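Local coordinates for protein flap endonuclease 1 (Desulfurococcus amylolyticus, PDB 3ORY) that probably cleaves 5' flaps from branched DNA during replication and repair, as a metal-dependent structure-specific endonuclease of the FEN1/XPG family, at residues 165-169 / 187-193. Numbering follows the deposited sequence.
Sequences AEGEA and DYDSLLF
Ala169 sets its methyl squarely over one face of the Phe193 ring, CB 3.5 Å from the ring centroid and 9° off the normal, a CH-pi contact. Phe193 follows helix 189-192; with CG beside its own backbone N (chi1 -74°), the ring reaches back over the first turn of helix 167-176, bringing CD2 to 3.4 Å from the backbone N of Ala169. The ring's far end, CZ, meets the bent chain of Glu166 at CG (3.9 Å), and Phe297 stacks on the same ring. The Glu166 carboxylate is held by the hydroxyls of Tyr251 and Tyr296. One water donates to both Ala169 O and Phe193 O, bridging the two backbones. Without the ring, as with an alanine here, the Ala169 methyl and the Glu166 chain would probably face a gap, and Phe297 would lose its stacking partner. Further along, Glu168 packs its CB 3.6 Å from CB of Asp189, then bends at chi2 toward Asp187. The Glu168 and Asp187 side chains run toward each other, their carboxylate planes turned 62° apart, with Glu168 OE2 and Asp187 OD1 separated by just 2.9 Å. This is an approach of two acceptors and not a hydrogen bond; Ser185 OG hydrogen-bonds Glu168 OE2, while Asp189 N gives Asp187 OD1 a weak bond. Asp41 adds another carboxylate close to Glu168. Such clustered acids are consistent with the metal-binding active site of FEN1-family nucleases, where divalent cations would probably offset the crowded negative charge; the apolar ring packing lies beside it.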
ATOM      1  N   ALA A 165       4.234  15.844  -2.577  1.00 22.86           N
ATOM      2  CA  ALA A 165       3.546  15.253  -3.723  1.00 22.43           C
ATOM      3  C   ALA A 165       3.307  13.772  -3.464  1.00 22.06           C
ATOM      4  O   ALA A 165       2.722  13.435  -2.441  1.00 21.87           O
ATOM      5  CB  ALA A 165       4.359  15.500  -5.032  1.00 22.73           C
ATOM      6  N   GLU A 166       3.769  12.879  -4.349  1.00 21.73           N
ATOM      7  CA  GLU A 166       3.516  11.439  -4.174  1.00 21.77           C
ATOM      8  C   GLU A 166       4.069  10.898  -2.849  1.00 22.14           C
ATOM      9  O   GLU A 166       5.251  11.101  -2.533  1.00 22.14           O
ATOM     10  CB  GLU A 166       4.110  10.606  -5.325  1.00 22.05           C
ATOM     11  CG  GLU A 166       3.467  10.854  -6.697  1.00 23.34           C
ATOM     12  CD  GLU A 166       4.139  11.992  -7.460  1.00 24.63           C
ATOM     13  OE1 GLU A 166       4.973  12.717  -6.866  1.00 24.36           O
ATOM     14  OE2 GLU A 166       3.853  12.146  -8.665  1.00 25.25           O
ATOM     15  N   GLY A 167       3.201  10.229  -2.081  1.00 21.86           N
ATOM     16  CA  GLY A 167       3.581   9.569  -0.835  1.00 21.21           C
ATOM     17  C   GLY A 167       4.675   8.546  -1.072  1.00 21.52           C
ATOM     18  O   GLY A 167       5.646   8.469  -0.300  1.00 21.17           O
ATOM     19  N   GLU A 168       4.529   7.769  -2.145  1.00 20.93           N
ATOM     20  CA  GLU A 168       5.507   6.723  -2.494  1.00 21.28           C
ATOM     21  C   GLU A 168       6.889   7.292  -2.811  1.00 21.38           C
ATOM     22  O   GLU A 168       7.906   6.668  -2.488  1.00 21.03           O
ATOM     23  CB  GLU A 168       5.007   5.875  -3.675  1.00 21.36           C
ATOM     24  CG  GLU A 168       3.693   5.115  -3.395  1.00 22.02           C
ATOM     25  CD  GLU A 168       3.880   3.853  -2.526  1.00 25.23           C
ATOM     26  OE1 GLU A 168       5.029   3.497  -2.180  1.00 22.21           O
ATOM     27  OE2 GLU A 168       2.857   3.220  -2.176  1.00 25.14           O
ATOM     28  N   ALA A 169       6.917   8.466  -3.447  1.00 20.69           N
ATOM     29  CA  ALA A 169       8.179   9.174  -3.759  1.00 21.35           C
ATOM     30  C   ALA A 169       8.891   9.675  -2.505  1.00 21.14           C
ATOM     31  O   ALA A 169      10.112   9.571  -2.391  1.00 21.02           O
ATOM     32  CB  ALA A 169       7.894  10.365  -4.700  1.00 20.45           C
ATOM     33  N   ASP A 187       2.145  -1.710  -3.581  1.00 25.33           N
ATOM     34  CA  ASP A 187       2.617  -1.423  -4.922  1.00 25.19           C
ATOM     35  C   ASP A 187       4.125  -1.171  -4.939  1.00 25.22           C
ATOM     36  O   ASP A 187       4.791  -1.129  -3.891  1.00 24.66           O
ATOM     37  CB  ASP A 187       1.805  -0.316  -5.615  1.00 25.57           C
ATOM     38  CG  ASP A 187       1.869   1.002  -4.893  1.00 25.30           C
ATOM     39  OD1 ASP A 187       2.944   1.348  -4.360  1.00 26.76           O
ATOM     40  OD2 ASP A 187       0.823   1.690  -4.862  1.00 28.74           O
ATOM     41  N   TYR A 188       4.654  -1.026  -6.143  1.00 24.87           N
ATOM     42  CA  TYR A 188       6.085  -0.995  -6.363  1.00 24.99           C
ATOM     43  C   TYR A 188       6.572   0.414  -6.685  1.00 24.76           C
ATOM     44  O   TYR A 188       7.738   0.610  -7.060  1.00 24.87           O
ATOM     45  CB  TYR A 188       6.412  -1.972  -7.504  1.00 25.11           C
ATOM     46  CG  TYR A 188       6.175  -3.418  -7.113  1.00 27.13           C
ATOM     47  CD1 TYR A 188       7.238  -4.265  -6.792  1.00 28.23           C
ATOM     48  CD2 TYR A 188       4.878  -3.934  -7.046  1.00 28.20           C
ATOM     49  CE1 TYR A 188       7.004  -5.602  -6.413  1.00 29.33           C
ATOM     50  CE2 TYR A 188       4.644  -5.245  -6.683  1.00 28.84           C
ATOM     51  CZ  TYR A 188       5.702  -6.076  -6.371  1.00 29.45           C
ATOM     52  OH  TYR A 188       5.423  -7.374  -6.004  1.00 28.59           O
ATOM     53  N   ASP A 189       5.670   1.387  -6.544  1.00 24.17           N
ATOM     54  CA  ASP A 189       5.939   2.783  -6.927  1.00 23.73           C
ATOM     55  C   ASP A 189       7.198   3.333  -6.287  1.00 22.98           C
ATOM     56  O   ASP A 189       7.937   4.067  -6.929  1.00 22.55           O
ATOM     57  CB  ASP A 189       4.763   3.696  -6.536  1.00 23.56           C
ATOM     58  CG  ASP A 189       3.434   3.283  -7.174  1.00 25.85           C
ATOM     59  OD1 ASP A 189       3.244   2.100  -7.531  1.00 27.30           O
ATOM     60  OD2 ASP A 189       2.551   4.164  -7.305  1.00 29.42           O
ATOM     61  N   SER A 190       7.425   3.003  -5.014  1.00 22.19           N
ATOM     62  CA  SER A 190       8.581   3.514  -4.288  1.00 22.39           C
ATOM     63  C   SER A 190       9.927   3.077  -4.905  1.00 22.94           C
ATOM     64  O   SER A 190      10.893   3.834  -4.852  1.00 23.25           O
ATOM     65  CB  SER A 190       8.501   3.211  -2.778  1.00 22.72           C
ATOM     66  OG  SER A 190       8.693   1.835  -2.490  1.00 23.40           O
ATOM     67  N   LEU A 191       9.971   1.886  -5.502  1.00 23.00           N
ATOM     68  CA  LEU A 191      11.148   1.412  -6.246  1.00 23.83           C
ATOM     69  C   LEU A 191      11.390   2.253  -7.490  1.00 24.10           C
ATOM     70  O   LEU A 191      12.531   2.620  -7.782  1.00 24.81           O
ATOM     71  CB  LEU A 191      11.001  -0.062  -6.634  1.00 23.88           C
ATOM     72  CG  LEU A 191      10.986  -1.044  -5.456  1.00 24.78           C
ATOM     73  CD1 LEU A 191      10.645  -2.454  -5.925  1.00 25.30           C
ATOM     74  CD2 LEU A 191      12.336  -1.040  -4.725  1.00 25.80           C
ATOM     75  N   LEU A 192      10.316   2.571  -8.207  1.00 24.09           N
ATOM     76  CA  LEU A 192      10.410   3.416  -9.401  1.00 24.95           C
ATOM     77  C   LEU A 192      10.943   4.797  -9.036  1.00 24.63           C
ATOM     78  O   LEU A 192      11.703   5.389  -9.802  1.00 25.06           O
ATOM     79  CB  LEU A 192       9.051   3.537 -10.101  1.00 24.74           C
ATOM     80  CG  LEU A 192       8.527   2.501 -11.108  1.00 27.32           C
ATOM     81  CD1 LEU A 192       8.837   1.081 -10.734  1.00 27.23           C
ATOM     82  CD2 LEU A 192       7.009   2.674 -11.214  1.00 30.12           C
ATOM     83  N   PHE A 193      10.565   5.276  -7.849  1.00 24.08           N
ATOM     84  CA  PHE A 193      11.046   6.548  -7.288  1.00 23.69           C
ATOM     85  C   PHE A 193      12.399   6.424  -6.579  1.00 24.57           C
ATOM     86  O   PHE A 193      12.863   7.371  -5.915  1.00 24.34           O
ATOM     87  CB  PHE A 193      10.015   7.115  -6.310  1.00 22.96           C
ATOM     88  CG  PHE A 193       8.792   7.703  -6.966  1.00 22.99           C
ATOM     89  CD1 PHE A 193       8.905   8.740  -7.907  1.00 22.19           C
ATOM     90  CD2 PHE A 193       7.516   7.253  -6.605  1.00 21.50           C
ATOM     91  CE1 PHE A 193       7.750   9.304  -8.486  1.00 22.56           C
ATOM     92  CE2 PHE A 193       6.363   7.814  -7.172  1.00 22.86           C
ATOM     93  CZ  PHE A 193       6.479   8.833  -8.113  1.00 21.10           C
TER
HETATM   94  O   HOH W   1      12.145   9.625  -4.424  1.00 22.71           O